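Local coordinates for protein Beta/alpha-amylase (Paenibacillus polymyxa, PDB 3VOC) that hydrolyses alpha-1,4-glucosidic linkages in starch-like polysaccharides, this chain being the family 14 beta-amylase part, which removes maltose units from non-reducing ends, at residues V47-W57 with Q132-N143; L99-F110 with E120-G128. All coordinates share one frame; numbering follows the deposited sequence.

Contact 1: residues V47-W57 with Q132-N143. With CA (calcium ion), chain B.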
loop_
_atom_site.group_PDB
_atom_site.type_symbol
_atom_site.label_atom_id
_atom_site.label_comp_id
_atom_site.label_asym_id
_atom_site.label_seq_id
_atom_site.Cartn_x
_atom_site.Cartn_y
_atom_site.Cartn_z
ATOM N N VAL A 47 0.798 6.251 -17.908
ATOM C CA VAL A 47 1.764 7.321 -18.141
ATOM C C VAL A 47 3.075 6.878 -18.788
ATOM O O VAL A 47 3.837 7.715 -19.236
ATOM C CB VAL A 47 2.072 8.142 -16.847
ATOM C CG1 VAL A 47 0.785 8.701 -16.240
ATOM C CG2 VAL A 47 2.831 7.282 -15.804
ATOM N N GLU A 48 3.344 5.580 -18.813
ATOM C CA GLU A 48 4.530 5.062 -19.499
ATOM C C GLU A 48 4.144 3.801 -20.287
ATOM O O GLU A 48 4.836 2.790 -20.235
ATOM C CB GLU A 48 5.663 4.796 -18.490
ATOM C CG GLU A 48 7.074 4.692 -19.098
ATOM C CD GLU A 48 8.164 4.387 -18.071
ATOM O OE1 GLU A 48 7.922 4.521 -16.839
ATOM O OE2 GLU A 48 9.285 4.010 -18.488
ATOM N N SER A 49 3.036 3.874 -21.023
ATOM C CA SER A 49 2.460 2.692 -21.664
ATOM C C SER A 49 3.126 2.345 -22.991
ATOM O O SER A 49 3.216 1.173 -23.357
ATOM C CB SER A 49 0.949 2.857 -21.902
ATOM O OG SER A 49 0.690 3.879 -22.862
ATOM N N ALA A 50 3.601 3.363 -23.699
ATOM C CA ALA A 50 4.020 3.184 -25.096
ATOM C C ALA A 50 5.381 2.500 -25.232
ATOM O O ALA A 50 5.649 1.831 -26.236
ATOM C CB ALA A 50 4.021 4.541 -25.819
ATOM N N GLY A 51 6.241 2.688 -24.237
ATOM C CA GLY A 51 7.603 2.169 -24.290
ATOM C C GLY A 51 8.391 2.659 -23.096
ATOM O O GLY A 51 7.984 3.617 -22.433
ATOM N N ASP A 52 9.515 2.003 -22.820
ATOM C CA ASP A 52 10.375 2.390 -21.708
ATOM C C ASP A 52 10.802 3.838 -21.902
ATOM O O ASP A 52 11.381 4.196 -22.928
ATOM C CB ASP A 52 11.599 1.468 -21.601
ATOM C CG ASP A 52 12.396 1.685 -20.313
ATOM O OD1 ASP A 52 11.948 2.435 -19.416
ATOM O OD2 ASP A 52 13.496 1.105 -20.195
ATOM N N ASN A 53 10.441 4.666 -20.925
ATOM C CA ASN A 53 10.769 6.095 -20.916
ATOM C C ASN A 53 10.107 6.889 -22.029
ATOM O O ASN A 53 10.590 7.945 -22.428
ATOM C CB ASN A 53 12.283 6.320 -20.871
ATOM C CG ASN A 53 12.914 5.738 -19.627
ATOM O OD1 ASN A 53 12.235 5.470 -18.636
ATOM N ND2 ASN A 53 14.215 5.542 -19.668
ATOM N N GLN A 54 8.988 6.370 -22.517
ATOM C CA GLN A 54 8.115 7.115 -23.390
ATOM C C GLN A 54 6.867 7.457 -22.571
ATOM O O GLN A 54 6.021 6.602 -22.308
ATOM C CB GLN A 54 7.775 6.309 -24.648
ATOM C CG GLN A 54 6.970 7.095 -25.641
ATOM C CD GLN A 54 6.689 6.357 -26.953
ATOM O OE1 GLN A 54 7.348 5.373 -27.312
ATOM N NE2 GLN A 54 5.683 6.841 -27.668
ATOM N N PHE A 55 6.765 8.716 -22.173
ATOM C CA PHE A 55 5.756 9.133 -21.202
ATOM C C PHE A 55 4.592 9.860 -21.843
ATOM O O PHE A 55 4.750 10.519 -22.876
ATOM C CB PHE A 55 6.408 10.020 -20.127
ATOM C CG PHE A 55 7.414 9.291 -19.292
ATOM C CD1 PHE A 55 6.996 8.491 -18.205
ATOM C CD2 PHE A 55 8.773 9.389 -19.581
ATOM C CE1 PHE A 55 7.933 7.796 -17.440
ATOM C CE2 PHE A 55 9.707 8.697 -18.813
ATOM C CZ PHE A 55 9.277 7.895 -17.743
ATOM N N ASP A 56 3.422 9.729 -21.223
ATOM C CA ASP A 56 2.256 10.518 -21.600
ATOM C C ASP A 56 1.615 10.995 -20.299
ATOM O O ASP A 56 0.922 10.232 -19.626
ATOM C CB ASP A 56 1.269 9.673 -22.408
ATOM C CG ASP A 56 0.072 10.487 -22.920
ATOM O OD1 ASP A 56 -0.048 11.692 -22.598
ATOM O OD2 ASP A 56 -0.746 9.918 -23.661
ATOM N N TRP A 57 1.891 12.245 -19.940
ATOM C CA TRP A 57 1.351 12.837 -18.720
ATOM C C TRP A 57 0.118 13.697 -18.978
ATOM O O TRP A 57 -0.411 14.293 -18.035
ATOM C CB TRP A 57 2.424 13.683 -18.012
ATOM C CG TRP A 57 3.599 12.886 -17.515
ATOM C CD1 TRP A 57 4.849 12.837 -18.067
ATOM C CD2 TRP A 57 3.640 12.030 -16.364
ATOM N NE1 TRP A 57 5.666 12.017 -17.326
ATOM C CE2 TRP A 57 4.948 11.511 -16.275
ATOM C CE3 TRP A 57 2.705 11.674 -15.384
ATOM C CZ2 TRP A 57 5.341 10.636 -15.254
ATOM C CZ3 TRP A 57 3.090 10.810 -14.373
ATOM C CH2 TRP A 57 4.395 10.297 -14.316
ATOM N N GLN A 132 13.525 1.486 -12.690
ATOM C CA GLN A 132 12.261 1.907 -13.313
ATOM C C GLN A 132 11.507 2.965 -12.494
ATOM O O GLN A 132 11.018 3.940 -13.059
ATOM C CB GLN A 132 11.358 0.711 -13.629
ATOM C CG GLN A 132 11.848 -0.157 -14.803
ATOM C CD GLN A 132 11.955 0.599 -16.127
ATOM O OE1 GLN A 132 11.169 1.506 -16.419
ATOM N NE2 GLN A 132 12.928 0.205 -16.943
ATOM N N TYR A 133 11.430 2.797 -11.172
ATOM C CA TYR A 133 10.699 3.770 -10.352
ATOM C C TYR A 133 11.448 5.098 -10.315
ATOM O O TYR A 133 10.843 6.158 -10.330
ATOM C CB TYR A 133 10.491 3.265 -8.921
ATOM C CG TYR A 133 9.475 2.123 -8.729
ATOM C CD1 TYR A 133 9.162 1.226 -9.760
ATOM C CD2 TYR A 133 8.884 1.915 -7.488
ATOM C CE1 TYR A 133 8.251 0.178 -9.547
ATOM C CE2 TYR A 133 7.975 0.869 -7.269
ATOM C CZ TYR A 133 7.681 0.001 -8.301
ATOM O OH TYR A 133 6.809 -1.037 -8.076
ATOM N N ASP A 134 12.773 5.017 -10.248
ATOM C CA ASP A 134 13.633 6.215 -10.283
ATOM C C ASP A 134 13.365 7.032 -11.559
ATOM O O ASP A 134 13.169 8.251 -11.485
ATOM C CB ASP A 134 15.110 5.790 -10.160
ATOM C CG ASP A 134 16.073 6.967 -9.977
ATOM O OD1 ASP A 134 15.662 8.065 -9.556
ATOM O OD2 ASP A 134 17.271 6.766 -10.243
ATOM N N GLU A 135 13.335 6.373 -12.722
ATOM C CA GLU A 135 13.013 7.063 -13.981
ATOM C C GLU A 135 11.613 7.678 -13.967
ATOM O O GLU A 135 11.409 8.780 -14.478
ATOM C CB GLU A 135 13.093 6.111 -15.178
ATOM C CG GLU A 135 14.476 5.494 -15.417
ATOM C CD GLU A 135 14.426 4.363 -16.431
ATOM O OE1 GLU A 135 13.391 3.655 -16.517
ATOM O OE2 GLU A 135 15.430 4.173 -17.144
ATOM N N LEU A 136 10.645 6.942 -13.413
ATOM C CA LEU A 136 9.255 7.417 -13.389
ATOM C C LEU A 136 9.103 8.626 -12.446
ATOM O O LEU A 136 8.393 9.601 -12.761
ATOM C CB LEU A 136 8.316 6.271 -12.975
ATOM C CG LEU A 136 6.838 6.623 -12.749
ATOM C CD1 LEU A 136 6.212 7.063 -14.065
ATOM C CD2 LEU A 136 6.092 5.436 -12.172
ATOM N N TYR A 137 9.771 8.573 -11.295
ATOM C CA TYR A 137 9.697 9.682 -10.332
ATOM C C TYR A 137 10.371 10.923 -10.924
ATOM O O TYR A 137 9.893 12.053 -10.757
ATOM C CB TYR A 137 10.360 9.313 -9.000
ATOM C CG TYR A 137 9.731 8.157 -8.203
ATOM C CD1 TYR A 137 8.465 7.664 -8.499
ATOM C CD2 TYR A 137 10.418 7.588 -7.130
ATOM C CE1 TYR A 137 7.901 6.610 -7.736
ATOM C CE2 TYR A 137 9.871 6.546 -6.365
ATOM C CZ TYR A 137 8.622 6.065 -6.676
ATOM O OH TYR A 137 8.095 5.047 -5.923
ATOM N N ALA A 138 11.490 10.703 -11.607
ATOM C CA ALA A 138 12.211 11.775 -12.293
ATOM C C ALA A 138 11.316 12.428 -13.327
ATOM O O ALA A 138 11.221 13.656 -13.401
ATOM C CB ALA A 138 13.499 11.216 -12.961
ATOM N N SER A 139 10.651 11.602 -14.131
ATOM C CA SER A 139 9.765 12.129 -15.137
ATOM C C SER A 139 8.607 12.904 -14.515
ATOM O O SER A 139 8.242 13.969 -15.023
ATOM C CB SER A 139 9.227 11.031 -16.051
ATOM O OG SER A 139 8.545 11.634 -17.129
ATOM N N PHE A 140 8.028 12.377 -13.432
ATOM C CA PHE A 140 6.932 13.089 -12.765
ATOM C C PHE A 140 7.387 14.452 -12.273
ATOM O O PHE A 140 6.712 15.470 -12.479
ATOM C CB PHE A 140 6.374 12.282 -11.573
ATOM C CG PHE A 140 5.243 12.972 -10.882
ATOM C CD1 PHE A 140 3.956 12.964 -11.431
ATOM C CD2 PHE A 140 5.462 13.673 -9.713
ATOM C CE1 PHE A 140 2.900 13.655 -10.800
ATOM C CE2 PHE A 140 4.419 14.365 -9.084
ATOM C CZ PHE A 140 3.145 14.355 -9.626
ATOM N N ALA A 141 8.542 14.467 -11.614
ATOM C CA ALA A 141 9.095 15.682 -11.051
ATOM C C ALA A 141 9.302 16.724 -12.148
ATOM O O ALA A 141 8.932 17.889 -11.991
ATOM C CB ALA A 141 10.411 15.375 -10.334
ATOM N N GLU A 142 9.878 16.283 -13.266
ATOM C CA GLU A 142 10.135 17.151 -14.411
ATOM C C GLU A 142 8.841 17.701 -15.030
ATOM O O GLU A 142 8.746 18.886 -15.366
ATOM C CB GLU A 142 10.948 16.372 -15.455
ATOM C CG GLU A 142 11.476 17.200 -16.607
ATOM C CD GLU A 142 12.606 16.488 -17.339
ATOM O OE1 GLU A 142 12.319 15.512 -18.077
ATOM O OE2 GLU A 142 13.782 16.901 -17.163
ATOM N N ASN A 143 7.825 16.856 -15.146
ATOM C CA ASN A 143 6.576 17.280 -15.777
ATOM C C ASN A 143 5.633 18.083 -14.889
ATOM O O ASN A 143 4.808 18.866 -15.389
ATOM C CB ASN A 143 5.846 16.084 -16.370
ATOM C CG ASN A 143 6.446 15.657 -17.690
ATOM O OD1 ASN A 143 5.989 16.081 -18.742
ATOM N ND2 ASN A 143 7.491 14.844 -17.636
HETATM CA CA CA B . 11.378 3.550 -17.514
HETATM O O HOH W 1 10.247 4.449 -15.672
HETATM O O HOH W 2 15.365 2.050 -18.795
#

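Contact 2: residues L99-F110 with E120-G128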
loop_
_atom_site.group_PDB
_atom_site.type_symbol
_atom_site.label_atom_id
_atom_site.label_comp_id
_atom_site.label_asym_id
_atom_site.label_seq_id
_atom_site.Cartn_x
_atom_site.Cartn_y
_atom_site.Cartn_z
ATOM N N LEU A 99 7.309 -3.983 -20.102
ATOM C CA LEU A 99 8.126 -4.472 -18.980
ATOM C C LEU A 99 8.479 -5.951 -19.125
ATOM O O LEU A 99 9.577 -6.369 -18.764
ATOM C CB LEU A 99 7.443 -4.221 -17.624
ATOM C CG LEU A 99 7.546 -2.787 -17.082
ATOM C CD1 LEU A 99 6.460 -2.510 -16.038
ATOM C CD2 LEU A 99 8.940 -2.512 -16.478
ATOM N N SER A 100 7.545 -6.714 -19.683
ATOM C CA SER A 100 7.690 -8.156 -19.888
ATOM C C SER A 100 8.883 -8.504 -20.773
ATOM O O SER A 100 9.400 -9.618 -20.716
ATOM C CB SER A 100 6.408 -8.720 -20.511
ATOM O OG SER A 100 6.234 -8.209 -21.833
ATOM N N SER A 101 9.303 -7.557 -21.606
ATOM C CA SER A 101 10.408 -7.795 -22.518
ATOM C C SER A 101 11.742 -7.303 -21.929
ATOM O O SER A 101 12.782 -7.388 -22.581
ATOM C CB SER A 101 10.115 -7.170 -23.889
ATOM O OG SER A 101 10.222 -5.761 -23.838
ATOM N N LYS A 102 11.714 -6.827 -20.679
ATOM C CA LYS A 102 12.906 -6.236 -20.043
ATOM C C LYS A 102 13.574 -7.094 -18.950
ATOM O O LYS A 102 14.682 -6.790 -18.510
ATOM C CB LYS A 102 12.581 -4.834 -19.492
ATOM C CG LYS A 102 12.228 -3.806 -20.565
ATOM C CD LYS A 102 13.422 -3.472 -21.454
ATOM C CE LYS A 102 13.184 -2.225 -22.302
ATOM N NZ LYS A 102 12.527 -2.549 -23.615
ATOM N N GLY A 103 12.902 -8.152 -18.502
ATOM C CA GLY A 103 13.463 -9.019 -17.459
ATOM C C GLY A 103 12.695 -10.321 -17.430
ATOM O O GLY A 103 11.640 -10.429 -18.071
ATOM N N SER A 104 13.195 -11.311 -16.689
ATOM C CA SER A 104 12.533 -12.612 -16.673
ATOM C C SER A 104 11.277 -12.525 -15.819
ATOM O O SER A 104 11.282 -11.843 -14.783
ATOM C CB SER A 104 13.467 -13.728 -16.172
ATOM O OG SER A 104 13.463 -13.836 -14.777
ATOM N N ALA A 105 10.214 -13.203 -16.248
ATOM C CA ALA A 105 8.948 -13.182 -15.509
ATOM C C ALA A 105 9.193 -13.628 -14.070
ATOM O O ALA A 105 8.653 -13.031 -13.139
ATOM C CB ALA A 105 7.903 -14.064 -16.168
ATOM N N ASP A 106 10.003 -14.670 -13.902
ATOM C CA ASP A 106 10.311 -15.219 -12.573
ATOM C C ASP A 106 10.927 -14.167 -11.617
ATOM O O ASP A 106 10.593 -14.122 -10.439
ATOM C CB ASP A 106 11.240 -16.440 -12.691
ATOM C CG ASP A 106 11.525 -17.092 -11.340
ATOM O OD1 ASP A 106 10.774 -18.013 -10.957
ATOM O OD2 ASP A 106 12.482 -16.665 -10.651
ATOM N N GLU A 107 11.821 -13.332 -12.132
ATOM C CA GLU A 107 12.455 -12.310 -11.315
ATOM C C GLU A 107 11.514 -11.127 -11.046
ATOM O O GLU A 107 11.675 -10.420 -10.043
ATOM C CB GLU A 107 13.698 -11.773 -12.028
ATOM C CG GLU A 107 14.871 -12.748 -12.059
ATOM C CD GLU A 107 16.064 -12.177 -12.804
ATOM O OE1 GLU A 107 16.210 -10.929 -12.818
ATOM O OE2 GLU A 107 16.837 -12.985 -13.382
ATOM N N MET A 108 10.565 -10.905 -11.954
ATOM C CA MET A 108 9.682 -9.729 -11.898
ATOM C C MET A 108 8.373 -9.963 -11.178
ATOM O O MET A 108 7.699 -9.010 -10.783
ATOM C CB MET A 108 9.351 -9.260 -13.306
ATOM C CG MET A 108 10.564 -8.872 -14.118
ATOM S SD MET A 108 10.088 -8.693 -15.843
ATOM C CE MET A 108 8.810 -7.428 -15.702
ATOM N N GLN A 109 7.993 -11.223 -11.025
ATOM C CA GLN A 109 6.686 -11.502 -10.471
ATOM C C GLN A 109 6.729 -12.141 -9.098
ATOM O O GLN A 109 7.808 -12.302 -8.504
ATOM C CB GLN A 109 5.874 -12.343 -11.464
ATOM C CG GLN A 109 5.602 -11.589 -12.786
ATOM C CD GLN A 109 4.852 -12.424 -13.803
ATOM O OE1 GLN A 109 4.787 -13.654 -13.691
ATOM N NE2 GLN A 109 4.279 -11.754 -14.811
ATOM N N PHE A 110 5.542 -12.491 -8.609
ATOM C CA PHE A 110 5.368 -13.216 -7.353
ATOM C C PHE A 110 4.717 -14.540 -7.674
ATOM O O PHE A 110 3.898 -14.624 -8.577
ATOM C CB PHE A 110 4.460 -12.439 -6.401
ATOM C CG PHE A 110 4.991 -11.076 -6.010
ATOM C CD1 PHE A 110 5.799 -10.924 -4.884
ATOM C CD2 PHE A 110 4.644 -9.940 -6.748
ATOM C CE1 PHE A 110 6.280 -9.658 -4.512
ATOM C CE2 PHE A 110 5.111 -8.668 -6.388
ATOM C CZ PHE A 110 5.924 -8.526 -5.258
ATOM N N GLU A 120 0.680 -8.032 -9.999
ATOM C CA GLU A 120 0.056 -6.780 -9.529
ATOM C C GLU A 120 1.049 -5.634 -9.372
ATOM O O GLU A 120 0.678 -4.467 -9.463
ATOM C CB GLU A 120 -0.636 -7.002 -8.191
ATOM C CG GLU A 120 -1.992 -7.683 -8.266
ATOM C CD GLU A 120 -2.649 -7.679 -6.906
ATOM O OE1 GLU A 120 -2.416 -8.648 -6.141
ATOM O OE2 GLU A 120 -3.334 -6.686 -6.577
ATOM N N ALA A 121 2.308 -5.965 -9.108
ATOM C CA ALA A 121 3.377 -4.973 -9.046
ATOM C C ALA A 121 4.670 -5.714 -9.311
ATOM O O ALA A 121 4.716 -6.946 -9.178
ATOM C CB ALA A 121 3.408 -4.297 -7.668
ATOM N N LEU A 122 5.719 -4.974 -9.680
ATOM C CA LEU A 122 7.035 -5.586 -9.873
ATOM C C LEU A 122 7.571 -6.099 -8.557
ATOM O O LEU A 122 7.380 -5.461 -7.524
ATOM C CB LEU A 122 8.027 -4.572 -10.451
ATOM C CG LEU A 122 7.716 -4.021 -11.842
ATOM C CD1 LEU A 122 8.780 -3.001 -12.220
ATOM C CD2 LEU A 122 7.697 -5.173 -12.844
ATOM N N SER A 123 8.234 -7.252 -8.583
ATOM C CA SER A 123 8.879 -7.755 -7.376
ATOM C C SER A 123 10.021 -6.835 -6.982
ATOM O O SER A 123 10.793 -6.426 -7.852
ATOM C CB SER A 123 9.457 -9.155 -7.618
ATOM O OG SER A 123 10.180 -9.600 -6.477
ATOM N N PRO A 124 10.174 -6.557 -5.671
ATOM C CA PRO A 124 11.356 -5.846 -5.171
ATOM C C PRO A 124 12.646 -6.587 -5.499
ATOM O O PRO A 124 13.715 -5.984 -5.505
ATOM C CB PRO A 124 11.161 -5.850 -3.660
ATOM C CG PRO A 124 9.719 -5.999 -3.449
ATOM C CD PRO A 124 9.235 -6.880 -4.587
ATOM N N LEU A 125 12.539 -7.880 -5.775
ATOM C CA LEU A 125 13.725 -8.683 -6.074
ATOM C C LEU A 125 14.282 -8.467 -7.472
ATOM O O LEU A 125 15.397 -8.901 -7.753
ATOM C CB LEU A 125 13.445 -10.175 -5.863
ATOM C CG LEU A 125 12.976 -10.576 -4.456
ATOM C CD1 LEU A 125 12.636 -12.060 -4.466
ATOM C CD2 LEU A 125 14.000 -10.250 -3.383
ATOM N N TRP A 126 13.514 -7.847 -8.363
ATOM C CA TRP A 126 14.024 -7.593 -9.713
ATOM C C TRP A 126 15.024 -6.450 -9.675
ATOM O O TRP A 126 14.746 -5.379 -9.118
ATOM C CB TRP A 126 12.899 -7.302 -10.712
ATOM C CG TRP A 126 13.396 -7.087 -12.109
ATOM C CD1 TRP A 126 14.352 -7.829 -12.773
ATOM C CD2 TRP A 126 12.961 -6.084 -13.032
ATOM N NE1 TRP A 126 14.542 -7.331 -14.041
ATOM C CE2 TRP A 126 13.694 -6.269 -14.232
ATOM C CE3 TRP A 126 12.009 -5.055 -12.970
ATOM C CZ2 TRP A 126 13.520 -5.449 -15.351
ATOM C CZ3 TRP A 126 11.831 -4.238 -14.090
ATOM C CH2 TRP A 126 12.586 -4.440 -15.264
ATOM N N SER A 127 16.196 -6.690 -10.251
ATOM C CA SER A 127 17.241 -5.668 -10.344
ATOM C C SER A 127 16.732 -4.369 -10.969
ATOM O O SER A 127 17.221 -3.282 -10.644
ATOM C CB SER A 127 18.452 -6.202 -11.136
ATOM O OG SER A 127 18.070 -6.655 -12.441
ATOM N N GLY A 128 15.748 -4.473 -11.853
ATOM C CA GLY A 128 15.262 -3.308 -12.585
ATOM C C GLY A 128 14.147 -2.491 -11.947
ATOM O O GLY A 128 13.802 -1.419 -12.454
HETATM O O HOH W 3 5.143 -8.296 -11.724
HETATM O O HOH W 4 9.113 -12.006 -6.095
#

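Contact 1: residues V47-W57 with Q132-N143
With CG of Asp52 trans to the backbone N (chi1 -170°) and the Gln132 chain folded at chi2 (-60°), Asp52 OD1 and Gln132 OE1 both turn onto one calcium ion, each 2.3 Å from it. Glu48 OE2, Asn53 OD1 and Glu135 OE1 supply three more ligands, and the sixth is a water that also donates to Glu48 OE1 and to the carbonyl O of Gln132. Asn53 OD1 and Glu135 OE1, 3.0 Å apart, are drawn together by the metal, without a hydrogen bond between them. Hydrogen bonds among the ligand residues hold them in place. Asn53 ND2 donates nearly straight (171°) to Glu135 OE2 at 3.1 Å, arriving from above the carboxylate plane, and Asn53 N binds Glu48 OE2; from the second shell, Trp44 NE1 holds Glu48 OE1.

Farther along the helix, Ser139 lies over the face of Phe55, its CB 3.6 Å from the ring centroid, while its OG accepts from Trp57 NE1 at the indole edge (2.9 Å). Phe140 turns its edge to the Trp57 face in an offset T-shaped pair, and Leu136 CD1 reaches Trp57 CH2 at 3.7 Å. Three carboxylates thus crowd round the calcium ion, whose charge probably offsets their mutual repulsion; the metal ties the loop of 47-57 to helix 127-144, and the aromatic contacts extend that join beyond the site.

Contact 2: residues L99-F110 with E120-G128
Met108 lies alongside the indole of Trp126, whose CG is swung trans to the backbone N (chi1 -178°). In the conformer described, one of two modelled for Met108, its CG stands over the five-membered ring, 3.9 Å from the centroid, and SD lies above the six-membered ring, 4.7 Å from its centroid, a Met-aromatic contact. The chain then bends at chi3 (58°), which carries CE to Leu122 CD2 at 3.8 Å. Oxygens line the indole rim: Glu107 OE1 lies in the ring plane 3.6 Å from Trp126 CD1, and the carbonyl O of Lys102 approaches Trp126 CZ2 near that plane. Leu99 CD2 packs on Trp126 CZ3. Cutting the indole back to an alanine would probably leave the Met108 thioether without its aromatic support and open a gap beside Leu99.

Beyond the short helix, Phe110 sets its ring against residues 121-124, with CE2 at the edge, 3.3 Å from Ala121 O, and Ser123 CB over one face. Ser123 OG accepts from Leu125 N (3.0 Å), an ST turn. Ser123 N in turn donates to Met108 O at 2.9 Å. A water bridging Met108 O and Ala121 O gives the former a second donor. The segments flanking the hairpin of strands 110-111 and 117-118 are therefore joined by one direct backbone bond plus solvent, while alkyl and sulfur groups over the indole face and oxygens at its rim are consistent with an electron-rich face and slightly positive C-H edge, the sulfur part holding for the conformer described.

In the fold
Contact 2 is nested within the chain span closed by contact 1, and both use helix 127-144: contact 2 involves the turn leading into it, contact 1 its later turns. Their centres lie 18 Å apart, yet they meet at Gln132, whose CG is 4.1 Å from Leu99 CD2 and from Trp126 CZ3, so packing from contact 2 backs a calcium ligand of contact 1. Lys102 CE also comes within 4.0 Å of Asp52 OD2, and the Leu99 side chain is about 7 Å from the calcium ion. The side chain of His81, a probable substrate-binding residue, is about 4 Å from that of Ala121 and about 9 Å from that of Leu136, which puts the Ala121 end of contact 2 next to the probable substrate site of the TIM barrel, and contact 1 farther from it.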